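Local coordinates for protein fructosyl amine:oxygen oxidoreductase (Neosartorya fumigata, PDB 4WCT) that probably oxidises fructosyl amines (Amadori products) with bound FAD and molecular oxygen, and so acts as a deglycating enzyme, at residues V277-N280 / G284-M287. Numbering follows the deposited sequence.
Sequences VLFN and GFFM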
# COMPACT_ATOMS: atom_id res chain seq x y z
N VAL A 277 -0.96 14.87 -7.98
CA VAL A 277 -1.29 13.52 -8.47
C VAL A 277 -2.52 13.65 -9.36
O VAL A 277 -3.48 14.31 -8.96
CB VAL A 277 -1.58 12.59 -7.29
CG1 VAL A 277 -2.01 11.20 -7.76
CG2 VAL A 277 -0.35 12.49 -6.38
N LEU A 278 -2.51 13.03 -10.54
CA LEU A 278 -3.71 12.98 -11.35
C LEU A 278 -4.24 11.55 -11.37
O LEU A 278 -3.56 10.66 -11.90
CB LEU A 278 -3.39 13.42 -12.77
CG LEU A 278 -4.51 13.26 -13.80
CD1 LEU A 278 -5.69 14.20 -13.52
CD2 LEU A 278 -3.96 13.54 -15.19
N PHE A 279 -5.47 11.37 -10.89
CA PHE A 279 -6.10 10.05 -10.75
C PHE A 279 -7.49 10.05 -11.38
O PHE A 279 -8.33 10.86 -11.02
CB PHE A 279 -6.20 9.74 -9.25
CG PHE A 279 -6.87 8.42 -8.93
CD1 PHE A 279 -6.68 7.29 -9.71
CD2 PHE A 279 -7.61 8.31 -7.77
CE1 PHE A 279 -7.18 6.05 -9.31
CE2 PHE A 279 -8.13 7.08 -7.37
CZ PHE A 279 -7.88 5.94 -8.12
N ASN A 280 -7.71 9.16 -12.34
CA ASN A 280 -9.03 8.82 -12.83
C ASN A 280 -9.37 7.42 -12.32
O ASN A 280 -8.63 6.45 -12.56
CB ASN A 280 -9.06 8.87 -14.37
CG ASN A 280 -10.37 8.39 -14.95
OD1 ASN A 280 -10.96 7.44 -14.45
ND2 ASN A 280 -10.74 8.93 -16.08
N GLY A 284 -6.55 5.31 -14.28
CA GLY A 284 -5.24 5.18 -13.62
C GLY A 284 -4.76 6.47 -13.02
O GLY A 284 -5.49 7.46 -12.96
N PHE A 285 -3.47 6.50 -12.71
CA PHE A 285 -2.84 7.70 -12.22
C PHE A 285 -1.39 7.77 -12.64
O PHE A 285 -0.79 6.76 -12.98
CB PHE A 285 -2.99 7.85 -10.70
CG PHE A 285 -2.44 6.70 -9.89
CD1 PHE A 285 -3.31 5.72 -9.40
CD2 PHE A 285 -1.12 6.67 -9.50
CE1 PHE A 285 -2.83 4.68 -8.60
CE2 PHE A 285 -0.64 5.62 -8.72
CZ PHE A 285 -1.51 4.65 -8.25
N PHE A 286 -0.81 8.96 -12.56
CA PHE A 286 0.64 9.09 -12.72
C PHE A 286 1.19 10.05 -11.73
O PHE A 286 0.46 10.89 -11.20
CB PHE A 286 1.04 9.52 -14.14
CG PHE A 286 1.09 11.01 -14.36
CD1 PHE A 286 2.30 11.69 -14.30
CD2 PHE A 286 -0.03 11.70 -14.72
CE1 PHE A 286 2.36 13.05 -14.58
CE2 PHE A 286 0.01 13.06 -14.98
CZ PHE A 286 1.20 13.74 -14.87
N MET A 287 2.49 9.89 -11.44
CA MET A 287 3.18 10.82 -10.56
C MET A 287 4.43 11.37 -11.22
O MET A 287 4.92 10.87 -12.21
CB MET A 287 3.48 10.23 -9.17
CG MET A 287 2.30 10.38 -8.20
SD MET A 287 2.19 9.44 -6.67
CE MET A 287 1.67 7.83 -7.27
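F285 and F279 are paired across an antiparallel hairpin at a non-hydrogen-bonded position, their CA atoms 4.3 Å apart. Followed outward, F285 starts at CB, which lies close to L278 O and next to the CA of F279. Its CG sits between the backbone N and the carbonyl carbon (chi1 57°), which stands the ring up over the strand. From there CD1 meets F279 CD1 at 3.7 Å and F279 CE1 slightly farther off, so an edge of F285 is turned toward the F279 face in an offset edge-to-face pair, planes at 82°. Of the ring, CD1 alone makes this contact; the side chain also lies among I73, C299 and the bound FAD, about 4 Å from the cofactor (nearest atoms), and a flat, apolar phenylalanine suits these neighbours.

The backbone ladder fixes this register. N280 N donates to G284 O (2.9 Å) and G284 N returns a bond to N280 O (2.9 Å), while F286 N reaches L278 O only weakly at 3.3 Å. At G284 a CB would press on the preceding carbonyl oxygen, so glycine fits there.

On the other face, L278 CD2 rests at the edge of the F286 ring, 4.0 Å from CE2, branched aliphatic against aromatic. At the far end V277 CG2 packs on M287 CG at 3.8 Å; SD lies close to the same methyl, and the bend at chi3 (-77°) carries CE away.

Within the turn N280 OD1 accepts from A282 N, which suits an asparagine, while ND2 bonds H122. The hairpin is an inner part of a mixed sheet: 277-280 runs parallel to strand 117-121, 284-287 antiparallel to strand 295-310, and I73 of strand 72-75 touches V277, F285 and M287.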